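Local structure of DNA methyltransferase (Nicotiana tabacum, 4ONQ) at residues F39-N44 with R80-N85; K121-Q126 with K163-W168; I231-L236 with L309-S314. The protein probably transfers the methyl group of S-adenosyl-L-methionine to carbon 5 of cytosines in DNA, through the catalytic domain that this chain comprises. The protein carries 5 engineered substitutions. All blocks are in the same frame, centred on the assembly; numbering follows the deposited sequence.

Contact 1. Residues F39-N44 with R80-N85; sequences FFYYEN and RGYIHN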
# COMPACT_ATOMS: atom_id res chain seq x y z
N PHE A 39 -14.68 11.34 -5.20
CA PHE A 39 -13.71 11.22 -4.12
C PHE A 39 -12.37 10.86 -4.74
O PHE A 39 -12.32 10.09 -5.70
CB PHE A 39 -14.12 10.15 -3.12
CG PHE A 39 -15.19 10.59 -2.17
CD1 PHE A 39 -14.92 11.53 -1.19
CD2 PHE A 39 -16.47 10.05 -2.25
CE1 PHE A 39 -15.91 11.93 -0.31
CE2 PHE A 39 -17.46 10.45 -1.36
CZ PHE A 39 -17.17 11.40 -0.40
N PHE A 40 -11.28 11.41 -4.22
CA PHE A 40 -9.97 11.04 -4.73
C PHE A 40 -9.00 10.69 -3.61
O PHE A 40 -9.09 11.22 -2.51
CB PHE A 40 -9.40 12.09 -5.68
CG PHE A 40 -8.84 13.30 -4.99
CD1 PHE A 40 -7.50 13.34 -4.59
CD2 PHE A 40 -9.63 14.42 -4.77
CE1 PHE A 40 -6.98 14.46 -3.97
CE2 PHE A 40 -9.10 15.55 -4.14
CZ PHE A 40 -7.78 15.57 -3.75
N TYR A 41 -8.07 9.80 -3.93
CA TYR A 41 -7.13 9.28 -2.97
C TYR A 41 -5.79 9.14 -3.67
O TYR A 41 -5.66 8.37 -4.62
CB TYR A 41 -7.63 7.92 -2.48
CG TYR A 41 -6.90 7.33 -1.30
CD1 TYR A 41 -7.23 7.69 0.01
CD2 TYR A 41 -5.90 6.37 -1.49
CE1 TYR A 41 -6.57 7.13 1.09
CE2 TYR A 41 -5.24 5.80 -0.43
CZ TYR A 41 -5.56 6.18 0.86
OH TYR A 41 -4.89 5.59 1.90
N TYR A 42 -4.81 9.91 -3.22
CA TYR A 42 -3.47 9.89 -3.80
C TYR A 42 -2.44 9.49 -2.76
O TYR A 42 -2.44 10.01 -1.65
CB TYR A 42 -3.09 11.25 -4.40
CG TYR A 42 -1.72 11.22 -5.02
CD1 TYR A 42 -1.52 10.60 -6.25
CD2 TYR A 42 -0.62 11.75 -4.37
CE1 TYR A 42 -0.27 10.54 -6.82
CE2 TYR A 42 0.64 11.70 -4.94
CZ TYR A 42 0.81 11.09 -6.17
OH TYR A 42 2.05 11.01 -6.76
N GLU A 43 -1.55 8.57 -3.12
CA GLU A 43 -0.54 8.09 -2.19
C GLU A 43 0.87 8.40 -2.70
O GLU A 43 1.17 8.18 -3.88
CB GLU A 43 -0.69 6.59 -1.97
CG GLU A 43 0.40 5.96 -1.11
CD GLU A 43 1.22 4.93 -1.85
OE1 GLU A 43 1.21 4.94 -3.10
OE2 GLU A 43 1.89 4.11 -1.19
N ASN A 44 1.72 8.89 -1.82
CA ASN A 44 3.12 9.08 -2.18
C ASN A 44 4.04 8.80 -1.00
O ASN A 44 3.59 8.79 0.14
CB ASN A 44 3.36 10.49 -2.72
CG ASN A 44 4.26 10.51 -3.93
OD1 ASN A 44 5.11 9.63 -4.10
ND2 ASN A 44 4.08 11.50 -4.79
N ARG A 80 3.98 6.99 4.53
CA ARG A 80 3.39 7.52 3.36
C ARG A 80 2.62 8.77 3.67
O ARG A 80 2.21 9.01 4.78
CB ARG A 80 2.52 6.47 2.67
CG ARG A 80 3.27 5.27 2.11
CD ARG A 80 3.82 5.62 0.76
NE ARG A 80 4.65 4.59 0.18
CZ ARG A 80 5.84 4.27 0.63
NH1 ARG A 80 6.53 3.31 0.06
NH2 ARG A 80 6.35 4.89 1.66
N GLY A 81 2.46 9.58 2.66
CA GLY A 81 1.58 10.73 2.69
C GLY A 81 0.41 10.51 1.74
O GLY A 81 0.60 10.18 0.56
N TYR A 82 -0.81 10.67 2.27
CA TYR A 82 -2.02 10.48 1.47
C TYR A 82 -2.79 11.79 1.33
O TYR A 82 -3.23 12.37 2.31
CB TYR A 82 -2.93 9.43 2.11
CG TYR A 82 -2.26 8.10 2.36
CD1 TYR A 82 -2.32 7.07 1.43
CD2 TYR A 82 -1.56 7.87 3.54
CE1 TYR A 82 -1.71 5.84 1.67
CE2 TYR A 82 -0.95 6.65 3.79
CZ TYR A 82 -1.03 5.64 2.85
OH TYR A 82 -0.40 4.44 3.11
N ILE A 83 -2.95 12.25 0.09
CA ILE A 83 -3.77 13.41 -0.18
C ILE A 83 -5.14 12.94 -0.60
O ILE A 83 -5.27 12.21 -1.58
CB ILE A 83 -3.19 14.25 -1.34
CG1 ILE A 83 -1.73 14.60 -1.07
CG2 ILE A 83 -4.04 15.50 -1.57
CD1 ILE A 83 -1.54 15.91 -0.35
N HIS A 84 -6.18 13.35 0.12
CA HIS A 84 -7.53 12.91 -0.23
C HIS A 84 -8.61 13.90 0.21
O HIS A 84 -8.34 14.84 0.95
CB HIS A 84 -7.80 11.53 0.37
CG HIS A 84 -7.67 11.47 1.85
ND1 HIS A 84 -8.73 11.71 2.71
CD2 HIS A 84 -6.60 11.21 2.65
CE1 HIS A 84 -8.32 11.59 3.96
NE2 HIS A 84 -7.03 11.29 3.95
N ASN A 85 -9.83 13.68 -0.27
CA ASN A 85 -10.96 14.52 0.08
C ASN A 85 -12.08 13.70 0.73
O ASN A 85 -13.26 14.03 0.61
CB ASN A 85 -11.48 15.27 -1.15
CG ASN A 85 -12.01 14.34 -2.23
OD1 ASN A 85 -11.85 13.12 -2.16
ND2 ASN A 85 -12.62 14.92 -3.26
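Tyr42 and Ile83 face each other as a hydrogen-bonded pair where strand 39-44 runs antiparallel to strand 80-84. Both strands belong to the mixed central sheet of a Rossmann-like methyltransferase fold. The bonds Tyr42 N to Ile83 O and Ile83 N to Tyr42 O both measure 2.9 Å. Asn44 and Gly81 pair in the same way.

One face of the two strands carries Tyr41, Glu43, Tyr82 and His84. The Glu43 side chain starts with CG anti to its backbone N (chi1 175°), which lays it along the Tyr82 ring. Its CB is 3.8 Å from Tyr82 CD1. Its CG comes closer, 3.5 Å from Tyr82 CE1. A bend at chi2 then swings the carboxylate over to Arg80, with Glu43 CD 3.7 Å from Arg80 CD. At the tip, OE2 meets Arg80 NE at 3.1 Å, at the edge of the guanidinium and in its plane. This is a salt bridge, but its hydrogen bond is weak and bent (121°). The nearest atoms of the Glu43 side chain and sinefungin are about 5 Å apart.

Tyr41 lies obliquely against Tyr82, and its hydroxyl is hydrogen-bonded to His219. His84 runs beside Tyr41 and bonds to Glu66 through NE2.

Phe40 lies side by side with Ile83 and packs on helix 337-352. Beyond the strand end, Asn85 N bonds weakly to Phe40 O, and its side chain adds a firmer bond. Its ND2 bonds to Ala34 O and Pro38 O, which fixes the amide. Asn85 OD1 accepts Phe40 N at 2.7 Å in a nearly straight bond (168°).

Contact 2. Residues K121-Q126 with K163-W168; sequences KLNCLQ and KWNLVW
Asn165 reaches across to the backbone of Asn123 and joins loop 121-126 to the turn between helix 151-164 and the antiparallel hairpin of strands 166-170 and 173-176. The second segment starts on the last turn of that helix. Asn165 is the first residue to leave helical geometry, and its positive phi (54°) turns the chain out of the helix toward the strand.

Its side-chain amide carries the contact. OD1 accepts Asn123 N at 2.9 Å, in the carbonyl plane and on a lone pair. ND2 gives a second bond to Asn123 O at 3.1 Å. That donor stands above the carbonyl plane of Asn123, 75° out of it. Two bonds to one residue hold the amide in its rotation. ND2 also bonds a water at 3.1 Å, and the same water accepts Gln126 N at 3.0 Å. Leucines line this polar spot: Leu122 CD2 is 3.7 Å from Asn165 OD1, and Leu125 CD2 is 3.8 Å from Asn165 ND2. A leucine in place of Asn165 would probably leave the N-H and carbonyl of Asn123 without their mates and break the water link to Gln126.

Leu166 points away from the loop and packs on helix 132-143. Val167 follows on the strand. The side chains of Leu122 and Val167 cross at about a right angle, and Leu122 also packs on Leu185 of helix 179-186. Val167 sets CG1 anti to its carbonyl carbon (chi1 -64°), and this branch meets Leu122 CD2 at 3.9 Å.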
# COMPACT_ATOMS: atom_id res chain seq x y z
N LYS A 121 9.59 -5.14 14.59
CA LYS A 121 8.96 -4.51 13.45
C LYS A 121 9.93 -4.53 12.29
O LYS A 121 11.13 -4.26 12.46
CB LYS A 121 8.61 -3.07 13.80
CG LYS A 121 7.22 -2.64 13.38
CD LYS A 121 6.19 -3.00 14.44
CE LYS A 121 4.81 -2.59 13.99
NZ LYS A 121 3.77 -3.02 14.95
N LEU A 122 9.44 -4.84 11.10
CA LEU A 122 10.26 -4.80 9.90
C LEU A 122 10.31 -3.39 9.32
O LEU A 122 9.43 -2.58 9.59
CB LEU A 122 9.71 -5.78 8.85
CG LEU A 122 9.82 -7.26 9.20
CD1 LEU A 122 8.74 -8.07 8.50
CD2 LEU A 122 11.19 -7.79 8.81
N ASN A 123 11.34 -3.11 8.54
CA ASN A 123 11.42 -1.85 7.81
C ASN A 123 10.51 -1.86 6.58
O ASN A 123 9.81 -2.85 6.34
CB ASN A 123 12.86 -1.56 7.40
CG ASN A 123 13.74 -1.22 8.59
OD1 ASN A 123 13.29 -1.26 9.73
ND2 ASN A 123 14.99 -0.90 8.32
N CYS A 124 10.51 -0.77 5.83
CA CYS A 124 9.70 -0.67 4.61
C CYS A 124 10.02 -1.83 3.68
O CYS A 124 11.19 -2.13 3.44
CB CYS A 124 9.94 0.67 3.91
SG CYS A 124 8.79 1.03 2.54
N LEU A 125 8.98 -2.48 3.17
CA LEU A 125 9.18 -3.63 2.28
C LEU A 125 9.55 -3.15 0.88
O LEU A 125 8.80 -2.41 0.27
CB LEU A 125 7.91 -4.48 2.22
CG LEU A 125 7.36 -4.96 3.56
CD1 LEU A 125 6.00 -5.63 3.35
CD2 LEU A 125 8.33 -5.90 4.24
N GLN A 126 10.71 -3.56 0.38
CA GLN A 126 11.16 -3.12 -0.94
C GLN A 126 11.26 -4.24 -1.97
O GLN A 126 10.98 -5.41 -1.68
CB GLN A 126 12.48 -2.35 -0.87
CG GLN A 126 13.13 -2.35 0.49
CD GLN A 126 13.55 -0.95 0.93
OE1 GLN A 126 13.54 -0.01 0.14
NE2 GLN A 126 13.90 -0.81 2.21
N LYS A 163 18.53 -3.35 6.85
CA LYS A 163 18.65 -2.87 5.51
C LYS A 163 17.94 -3.76 4.53
O LYS A 163 17.38 -3.32 3.59
CB LYS A 163 20.10 -2.71 5.14
CG LYS A 163 20.32 -2.47 3.67
CD LYS A 163 21.74 -2.08 3.38
CE LYS A 163 21.85 -1.62 1.96
NZ LYS A 163 23.14 -1.96 1.38
N TRP A 164 18.01 -5.03 4.75
CA TRP A 164 17.46 -5.97 3.78
C TRP A 164 16.22 -6.72 4.27
O TRP A 164 15.71 -7.59 3.57
CB TRP A 164 18.53 -6.98 3.37
CG TRP A 164 19.64 -6.37 2.58
CD1 TRP A 164 20.82 -5.89 3.06
CD2 TRP A 164 19.65 -6.14 1.17
NE1 TRP A 164 21.58 -5.40 2.03
CE2 TRP A 164 20.89 -5.54 0.86
CE3 TRP A 164 18.75 -6.41 0.13
CZ2 TRP A 164 21.24 -5.18 -0.44
CZ3 TRP A 164 19.11 -6.07 -1.16
CH2 TRP A 164 20.34 -5.46 -1.43
N ASN A 165 15.74 -6.37 5.46
CA ASN A 165 14.59 -7.04 6.05
C ASN A 165 14.80 -8.56 6.13
O ASN A 165 13.97 -9.34 5.66
CB ASN A 165 13.30 -6.70 5.30
CG ASN A 165 12.64 -5.43 5.82
OD1 ASN A 165 12.84 -5.05 6.98
ND2 ASN A 165 11.85 -4.78 4.98
N LEU A 166 15.92 -8.96 6.72
CA LEU A 166 16.22 -10.37 6.91
C LEU A 166 15.60 -10.85 8.21
O LEU A 166 15.59 -10.14 9.20
CB LEU A 166 17.72 -10.59 6.91
CG LEU A 166 18.40 -10.10 5.64
CD1 LEU A 166 19.90 -10.23 5.76
CD2 LEU A 166 17.90 -10.86 4.42
N VAL A 167 15.08 -12.07 8.19
CA VAL A 167 14.44 -12.64 9.36
C VAL A 167 15.12 -13.96 9.71
O VAL A 167 15.65 -14.63 8.83
CB VAL A 167 12.93 -12.88 9.12
CG1 VAL A 167 12.22 -11.54 8.89
CG2 VAL A 167 12.73 -13.80 7.92
N TRP A 168 15.13 -14.31 10.99
CA TRP A 168 15.76 -15.55 11.43
C TRP A 168 14.86 -16.73 11.17
O TRP A 168 13.68 -16.70 11.53
CB TRP A 168 16.14 -15.47 12.91
CG TRP A 168 17.11 -14.37 13.20
CD1 TRP A 168 16.82 -13.08 13.52
CD2 TRP A 168 18.54 -14.47 13.16
NE1 TRP A 168 17.98 -12.36 13.70
CE2 TRP A 168 19.05 -13.19 13.49
CE3 TRP A 168 19.44 -15.50 12.89
CZ2 TRP A 168 20.42 -12.92 13.55
CZ3 TRP A 168 20.80 -15.24 12.95
CH2 TRP A 168 21.28 -13.96 13.27
O HOH W 1 12.11 -5.68 2.03

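Contact 3. Residues I231-L236 with L309-S314; sequences INVLSL and LVIGGS. With SFG (sinefungin), chain C.
Strands 231-236 and 309-312 run parallel, 25° apart in direction, with Val233 beside Leu309 and Ser235 beside Ile311. Leu234 is bonded through both its N-H and its carbonyl: its N gives to Leu309 O at 2.8 Å, and its O accepts Ile311 N at 2.9 Å. Leu236 N to Ile311 O, also 2.9 Å, continues the pattern. The first bond of the series, Leu309 N to Asn232 O, is weak.

On one face, Val233 CG1 lies 3.9 Å from Ile311 CG2. Val233 turns CG1 anti to its backbone N (chi1 -176°), and this branch makes the touch. Ser235, on the same face, bonds Glu244 through its hydroxyl. On the other face, Leu234 CB is 3.9 Å from Val310 CB, and Leu236 CD1 is 4.2 Å from Val310 CG2. Helix 337-352 covers these three residues.

Past the strand end, Ser314 O accepts a weak bond from sinefungin NE at 2.9 Å. Ser314 itself is poorly ordered. Cys316, the predicted active-site residue, comes two positions later, in an unmodelled segment. Binding of the cofactor, or here of its analogue sinefungin, at the carboxyl ends of parallel strands is characteristic of the Rossmann-like fold of class I methyltransferases.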
# COMPACT_ATOMS: atom_id res chain seq x y z
N ILE A 231 -19.83 0.75 -6.20
CA ILE A 231 -19.00 1.88 -6.45
C ILE A 231 -18.32 1.77 -7.80
O ILE A 231 -18.05 0.70 -8.27
CB ILE A 231 -18.06 2.09 -5.24
CG1 ILE A 231 -17.59 3.49 -5.14
CG2 ILE A 231 -16.87 1.17 -5.25
CD1 ILE A 231 -16.67 3.67 -3.98
N ASN A 232 -18.11 2.91 -8.45
CA ASN A 232 -17.41 2.98 -9.71
C ASN A 232 -16.06 3.58 -9.45
O ASN A 232 -15.97 4.60 -8.88
CB ASN A 232 -18.17 3.89 -10.65
CG ASN A 232 -19.24 3.17 -11.42
OD1 ASN A 232 -19.36 1.98 -11.37
ND2 ASN A 232 -20.01 3.91 -12.16
N VAL A 233 -15.00 2.92 -9.86
CA VAL A 233 -13.66 3.33 -9.46
C VAL A 233 -12.76 3.57 -10.66
O VAL A 233 -12.66 2.73 -11.56
CB VAL A 233 -12.99 2.26 -8.58
CG1 VAL A 233 -11.64 2.76 -8.09
CG2 VAL A 233 -13.89 1.89 -7.42
N LEU A 234 -12.10 4.72 -10.68
CA LEU A 234 -11.00 4.94 -11.60
C LEU A 234 -9.71 4.67 -10.84
O LEU A 234 -9.29 5.48 -10.02
CB LEU A 234 -11.01 6.35 -12.16
CG LEU A 234 -9.92 6.62 -13.21
CD1 LEU A 234 -9.97 5.56 -14.28
CD2 LEU A 234 -10.06 8.00 -13.84
N SER A 235 -9.11 3.51 -11.10
CA SER A 235 -7.87 3.13 -10.43
C SER A 235 -6.67 3.38 -11.34
O SER A 235 -6.49 2.68 -12.33
CB SER A 235 -7.93 1.66 -10.01
OG SER A 235 -6.86 1.35 -9.13
N LEU A 236 -5.87 4.37 -10.99
CA LEU A 236 -4.74 4.77 -11.82
C LEU A 236 -3.45 4.22 -11.24
O LEU A 236 -3.26 4.26 -10.03
CB LEU A 236 -4.65 6.29 -11.93
CG LEU A 236 -5.89 6.97 -12.53
CD1 LEU A 236 -5.74 8.48 -12.50
CD2 LEU A 236 -6.12 6.48 -13.95
N LEU A 309 -14.94 7.13 -7.00
CA LEU A 309 -13.60 7.24 -6.42
C LEU A 309 -12.54 7.13 -7.51
O LEU A 309 -12.59 6.23 -8.35
CB LEU A 309 -13.40 6.14 -5.37
CG LEU A 309 -11.98 5.97 -4.80
CD1 LEU A 309 -11.55 7.21 -4.04
CD2 LEU A 309 -11.90 4.74 -3.94
N VAL A 310 -11.58 8.05 -7.50
CA VAL A 310 -10.38 7.87 -8.29
C VAL A 310 -9.20 7.74 -7.35
O VAL A 310 -9.02 8.56 -6.45
CB VAL A 310 -10.18 8.96 -9.38
CG1 VAL A 310 -11.00 10.19 -9.06
CG2 VAL A 310 -8.70 9.29 -9.57
N ILE A 311 -8.41 6.71 -7.52
CA ILE A 311 -7.36 6.39 -6.60
C ILE A 311 -6.10 6.00 -7.35
O ILE A 311 -6.15 5.29 -8.29
CB ILE A 311 -7.83 5.26 -5.66
CG1 ILE A 311 -6.72 4.76 -4.77
CG2 ILE A 311 -8.36 4.10 -6.45
CD1 ILE A 311 -7.18 3.82 -3.71
N GLY A 312 -4.98 6.54 -6.92
CA GLY A 312 -3.70 6.22 -7.48
C GLY A 312 -2.55 6.28 -6.52
O GLY A 312 -2.56 7.00 -5.60
N GLY A 313 -1.54 5.52 -6.81
CA GLY A 313 -0.40 5.37 -5.94
C GLY A 313 0.88 5.83 -6.57
O GLY A 313 0.87 6.55 -7.52
N SER A 314 1.98 5.35 -6.05
CA SER A 314 3.27 5.98 -6.14
C SER A 314 3.93 5.76 -7.47
O SER A 314 4.80 4.94 -7.62
CB SER A 314 4.14 5.31 -5.13
OG SER A 314 3.95 3.92 -5.21
N SFG C . -1.00 0.82 -6.51
CA SFG C . -0.21 -0.37 -6.88
C SFG C . -0.57 -1.47 -5.88
O SFG C . -1.27 -1.15 -4.90
OXT SFG C . -0.19 -2.62 -6.17
CB SFG C . 1.28 0.02 -6.88
CG SFG C . 1.40 1.00 -8.03
CD SFG C . 2.74 1.69 -8.37
NE SFG C . 3.23 2.56 -7.29
C5' SFG C . 2.34 2.44 -9.66
C4' SFG C . 2.05 1.19 -10.53
O4' SFG C . 2.53 2.14 -11.60
C3' SFG C . 2.91 0.11 -11.17
O3' SFG C . 2.11 -0.84 -11.85
C2' SFG C . 3.80 0.86 -12.08
O2' SFG C . 4.49 -0.06 -12.94
C1' SFG C . 2.55 1.40 -12.83
N9 SFG C . 2.98 2.28 -13.94
C8 SFG C . 4.17 2.73 -14.28
N7 SFG C . 4.03 3.53 -15.34
C5 SFG C . 2.74 3.60 -15.64
C6 SFG C . 2.07 4.25 -16.61
N6 SFG C . 2.80 4.99 -17.44
N1 SFG C . 0.74 4.18 -16.74
C2 SFG C . 0.03 3.39 -15.83
N3 SFG C . 0.75 2.72 -14.84
C4 SFG C . 2.08 2.86 -14.75

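Overall arrangement
Contacts 1 and 3 belong to one sheet. Strand 39-45 is the neighbour of strand 309-312, with Phe39 and Tyr41 probably bonded to Val310. Both are buried, with centres about 10 Å apart, yet their chemistry differs. Contact 1 is antiparallel and rich in aromatic and charged groups. Contact 3 is parallel and mostly aliphatic. Both come near sinefungin, through Glu43 and Ser314. Contact 2 is also buried but lies across the chain's centre, about 25 Å from contact 1, centre to centre. It has no strand pairing and rests mainly on one asparagine amide. It meets contact 1 in a packing touch between Arg80 and Cys124, and does not touch contact 3.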